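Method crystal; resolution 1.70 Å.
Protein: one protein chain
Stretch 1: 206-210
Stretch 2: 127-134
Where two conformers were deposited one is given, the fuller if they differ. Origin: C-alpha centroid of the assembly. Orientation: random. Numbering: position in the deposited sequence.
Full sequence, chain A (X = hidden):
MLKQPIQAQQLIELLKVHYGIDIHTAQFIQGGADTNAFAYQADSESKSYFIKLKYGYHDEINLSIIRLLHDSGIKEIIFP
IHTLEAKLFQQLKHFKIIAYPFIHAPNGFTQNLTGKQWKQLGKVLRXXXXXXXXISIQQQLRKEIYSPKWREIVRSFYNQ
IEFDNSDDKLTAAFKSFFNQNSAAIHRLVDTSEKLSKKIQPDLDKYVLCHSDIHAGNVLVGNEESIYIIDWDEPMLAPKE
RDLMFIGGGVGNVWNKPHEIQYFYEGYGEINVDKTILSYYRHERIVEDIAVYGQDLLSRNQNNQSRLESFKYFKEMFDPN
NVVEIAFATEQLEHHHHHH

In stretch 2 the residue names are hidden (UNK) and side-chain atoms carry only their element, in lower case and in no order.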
ATOM      1  N   TYR A 206      -0.421 -10.188  17.073  1.00 17.82           N
ATOM      2  CA  TYR A 206      -0.636  -9.711  15.714  1.00 15.39           C
ATOM      3  C   TYR A 206      -1.985  -9.001  15.662  1.00 15.93           C
ATOM      4  O   TYR A 206      -2.919  -9.360  16.397  1.00 14.42           O
ATOM      5  CB  TYR A 206      -0.640 -10.881  14.731  1.00 16.77           C
ATOM      6  CG  TYR A 206       0.741 -11.389  14.312  1.00 16.52           C
ATOM      7  CD1 TYR A 206       1.883 -11.092  15.050  1.00 17.31           C
ATOM      8  CD2 TYR A 206       0.881 -12.188  13.182  1.00 16.98           C
ATOM      9  CE1 TYR A 206       3.129 -11.577  14.667  1.00 18.55           C
ATOM     10  CE2 TYR A 206       2.129 -12.685  12.793  1.00 18.02           C
ATOM     11  CZ  TYR A 206       3.244 -12.371  13.538  1.00 17.35           C
ATOM     12  OH  TYR A 206       4.474 -12.844  13.130  1.00 18.35           O
ATOM     13  N   VAL A 207      -2.098  -7.994  14.803  1.00 14.15           N
ATOM     14  CA  VAL A 207      -3.346  -7.256  14.666  1.00 13.92           C
ATOM     15  C   VAL A 207      -3.584  -7.050  13.175  1.00 13.95           C
ATOM     16  O   VAL A 207      -2.694  -7.303  12.360  1.00 14.57           O
ATOM     17  CB  VAL A 207      -3.271  -5.854  15.348  1.00 15.57           C
ATOM     18  CG1 VAL A 207      -3.038  -6.008  16.847  1.00 14.76           C
ATOM     19  CG2 VAL A 207      -2.187  -5.005  14.689  1.00 14.69           C
ATOM     20  N   LEU A 208      -4.781  -6.615  12.819  1.00 14.15           N
ATOM     21  CA  LEU A 208      -5.098  -6.354  11.421  1.00 11.83           C
ATOM     22  C   LEU A 208      -4.314  -5.096  11.033  1.00 13.35           C
ATOM     23  O   LEU A 208      -4.486  -4.035  11.656  1.00 12.68           O
ATOM     24  CB  LEU A 208      -6.597  -6.116  11.272  1.00 13.97           C
ATOM     25  CG  LEU A 208      -7.093  -5.605   9.915  1.00 14.76           C
ATOM     26  CD1 LEU A 208      -6.781  -6.662   8.820  1.00 14.60           C
ATOM     27  CD2 LEU A 208      -8.613  -5.339  10.023  1.00 15.46           C
ATOM     28  N   CYS A 209      -3.472  -5.217  10.006  1.00 12.46           N
ATOM     29  CA  CYS A 209      -2.621  -4.125   9.522  1.00 12.70           C
ATOM     30  C   CYS A 209      -2.879  -3.798   8.078  1.00 13.32           C
ATOM     31  O   CYS A 209      -3.193  -4.676   7.286  1.00 11.96           O
ATOM     32  CB  CYS A 209      -1.137  -4.493   9.621  1.00 12.92           C
ATOM     33  SG  CYS A 209      -0.519  -4.574  11.291  1.00 13.38           S
ATOM     34  N   HIS A 210      -2.759  -2.519   7.746  1.00 12.87           N
ATOM     35  CA  HIS A 210      -2.895  -2.099   6.360  1.00 14.02           C
ATOM     36  C   HIS A 210      -1.680  -2.659   5.584  1.00 16.23           C
ATOM     37  O   HIS A 210      -1.830  -3.219   4.492  1.00 16.12           O
ATOM     38  CB  HIS A 210      -2.932  -0.578   6.302  1.00 15.83           C
ATOM     39  CG  HIS A 210      -3.006  -0.037   4.914  1.00 15.66           C
ATOM     40  ND1 HIS A 210      -1.904   0.044   4.087  1.00 16.26           N
ATOM     41  CD2 HIS A 210      -4.040   0.500   4.226  1.00 15.39           C
ATOM     42  CE1 HIS A 210      -2.258   0.623   2.952  1.00 13.77           C
ATOM     43  NE2 HIS A 210      -3.549   0.909   3.012  1.00 14.79           N
ATOM     44  N   UNK A 127      -8.179   2.210  15.739  1.00 16.08           N
ATOM     45  CA  UNK A 127      -9.454   1.506  15.582  1.00 17.40           C
ATOM     46  C   UNK A 127      -9.263   0.238  14.767  1.00 17.78           C
ATOM     47  O   UNK A 127      -9.826  -0.813  15.077  1.00 16.24           O
ATOM     48  c   UNK A 127     -11.329   3.287  15.695  1.00 25.33           C
ATOM     49  c   UNK A 127     -10.479   2.368  14.841  1.00 22.57           C
ATOM     50  o   UNK A 127     -12.317   4.659  14.016  1.00 31.04           O
ATOM     51  c   UNK A 127     -12.501   3.831  14.894  1.00 28.06           C
ATOM     52  n   UNK A 127     -13.702   3.342  15.176  1.00 32.52           N
ATOM     53  N   UNK A 128      -8.484   0.361  13.704  1.00 15.08           N
ATOM     54  CA  UNK A 128      -8.215  -0.761  12.816  1.00 15.79           C
ATOM     55  C   UNK A 128      -7.428  -1.822  13.570  1.00 15.39           C
ATOM     56  O   UNK A 128      -7.790  -3.006  13.560  1.00 13.92           O
ATOM     57  c   UNK A 128      -8.352   0.562  10.657  1.00 18.80           C
ATOM     58  c   UNK A 128      -6.913  -1.499  10.754  1.00 19.32           C
ATOM     59  c   UNK A 128      -7.589   1.486   9.689  1.00 17.32           C
ATOM     60  c   UNK A 128      -7.435  -0.285  11.546  1.00 16.67           C
ATOM     61  N   UNK A 129      -6.369  -1.415  14.252  1.00 12.15           N
ATOM     62  CA  UNK A 129      -5.559  -2.380  14.981  1.00 13.97           C
ATOM     63  C   UNK A 129      -6.321  -3.078  16.104  1.00 14.85           C
ATOM     64  O   UNK A 129      -5.968  -4.183  16.484  1.00 14.66           O
ATOM     65  c   UNK A 129      -1.602  -0.180  13.683  1.00 13.29           C
ATOM     66  c   UNK A 129      -3.295  -1.482  13.189  1.00 12.13           C
ATOM     67  n   UNK A 129      -2.290  -0.399  14.795  1.00 11.82           N
ATOM     68  c   UNK A 129      -3.359  -1.218  14.515  1.00 12.93           C
ATOM     69  c   UNK A 129      -4.311  -1.703  15.563  1.00 13.11           C
ATOM     70  n   UNK A 129      -2.194  -0.828  12.694  1.00 14.17           N
ATOM     71  N   UNK A 130      -7.356  -2.449  16.637  0.50 14.64           N
ATOM     72  CA  UNK A 130      -8.092  -3.095  17.709  0.50 15.89           C
ATOM     73  C   UNK A 130      -9.283  -3.897  17.217  0.50 16.78           C
ATOM     74  O   UNK A 130      -9.975  -4.534  18.021  0.50 17.70           O
ATOM     75  c   UNK A 130      -7.836  -0.728  20.733  0.50 18.46           C
ATOM     76  o   UNK A 130      -8.911  -0.110  20.786  0.50 21.55           O
ATOM     77  c   UNK A 130      -8.568  -2.058  18.727  0.50 16.96           C
ATOM     78  o   UNK A 130      -7.078  -0.863  21.713  0.50 18.06           O
ATOM     79  c   UNK A 130      -7.426  -1.335  19.414  0.50 17.77           C
ATOM     80  N   UNK A 131      -9.520  -3.880  15.907  1.00 17.06           N
ATOM     81  CA  UNK A 131     -10.652  -4.584  15.339  1.00 18.24           C
ATOM     82  C   UNK A 131     -10.533  -6.097  15.500  1.00 19.25           C
ATOM     83  O   UNK A 131      -9.523  -6.687  15.129  1.00 20.20           O
ATOM     84  c   UNK A 131     -11.951  -5.037  13.220  1.00 22.21           C
ATOM     85  o   UNK A 131     -11.198  -2.835  13.760  1.00 22.64           O
ATOM     86  c   UNK A 131     -10.828  -4.216  13.854  1.00 19.07           C
ATOM     87  N   UNK A 132     -11.563  -6.711  16.071  0.50 19.35           N
ATOM     88  CA  UNK A 132     -11.571  -8.153  16.264  0.50 20.41           C
ATOM     89  C   UNK A 132     -11.759  -8.824  14.910  0.50 19.83           C
ATOM     90  O   UNK A 132     -12.681  -8.496  14.165  0.50 20.47           O
ATOM     91  o   UNK A 132     -12.719  -9.958  17.399  0.50 21.85           O
ATOM     92  c   UNK A 132     -12.704  -8.557  17.212  0.50 22.37           C
ATOM     93  N   UNK A 133     -10.872  -9.755  14.584  1.00 19.78           N
ATOM     94  CA  UNK A 133     -10.950 -10.441  13.305  1.00 19.72           C
ATOM     95  C   UNK A 133     -11.531 -11.847  13.487  1.00 21.25           C
ATOM     96  O   UNK A 133     -10.988 -12.660  14.240  1.00 20.72           O
ATOM     97  c   UNK A 133      -8.907  -9.131  12.579  1.00 20.92           C
ATOM     98  c   UNK A 133      -9.549 -10.536  12.648  1.00 20.54           C
ATOM     99  c   UNK A 133      -9.665 -11.144  11.232  1.00 20.39           C
ATOM    100  N   UNK A 134     -12.673 -12.127  12.836  1.00 22.63           N
ATOM    101  CA  UNK A 134     -13.284 -13.452  12.956  1.00 23.01           C
ATOM    102  C   UNK A 134     -12.289 -14.502  12.447  1.00 24.02           C
ATOM    103  O   UNK A 134     -11.516 -14.253  11.517  1.00 21.18           O
ATOM    104  c   UNK A 134     -13.544 -11.226  12.064  1.00 23.59           C
ATOM    105  c   UNK A 134     -14.898 -11.896  12.217  1.00 23.73           C
ATOM    106  c   UNK A 134     -14.522 -13.339  12.074  1.00 24.83           C
TER
HETATM  107  O   HOH W   1      -6.745  -6.441  15.014  1.00 14.07           O

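Position 127 carries three side-chain carbons in a row, the third bearing one oxygen and one nitrogen, an amide on a long arm. It lies out of reach of stretch 1, in helix and partly exposed, where a flexible polar chain is at ease. This is Q127.

Position 128 has four carbons, forked at the first, with one arm two carbons long. The shorter arm's carbon lies 3.6 Å from L208 O, and the site is buried, which suits a compact, purely apolar side chain. This is I128; its CG2 also packs 4.2 Å from L208 CG.

At position 129 one carbon leads into a five-membered ring of three carbons and two nitrogens. A ring carbon lies 3.2 Å from L208 O, which sits at the ring edge, near its plane. V207 CG2 lies 4.3 Å from the ring centroid in an off-centre CH-pi contact, and C209 SG approaches the same centroid obliquely at 4.9 Å. The residue is H129, and the ring carbon is its CD2. The flat ring thus meets three successive residues of the strand, while both its nitrogens are hydrogen-bonded elsewhere in the structure, so that a polar ring can be buried here.

Position 130 shows three carbons, the third carrying two oxygens: a carboxylate. Its CA-to-CB bond points away from stretch 1, which it does not contact, and its exposed site suits a charged group. This is E130.

Position 131 has one carbon bearing an oxygen and a carbon. It makes no contact with stretch 1, its side chain staying beyond contact range. This is T131, whose OG1 donates a 2.8 Å hydrogen bond to Q127 O, while T131 N donates to I128 O at 3.0 Å.

Position 132 has one carbon and one oxygen; the site is exposed and its CA-to-CB bond points away from stretch 1. This is S132, a small polar residue that can face solvent.

Position 133 is a three-carbon fork; its CA-to-CB bond points toward stretch 1, and one methyl carbon lies 4.0 Å from L208 CB, an apolar match. This is V133, the methyl being CG2.

Position 134 closes three carbons onto its own backbone nitrogen and makes no contact with stretch 1, giving P134. It occupies the N-cap position before a helix, where its lack of an amide hydrogen costs little.

No direct hydrogen bond joins the stretches. L208 packs against I128 and V133. One water completes the join: it donates to H129 O and T131 O, each at 2.8 Å, and accepts from L208 N at 3.0 Å. L208 O, by contrast, is buried without a hydrogen-bonding partner.

Stretch 2 (127-134) QIHETSVP
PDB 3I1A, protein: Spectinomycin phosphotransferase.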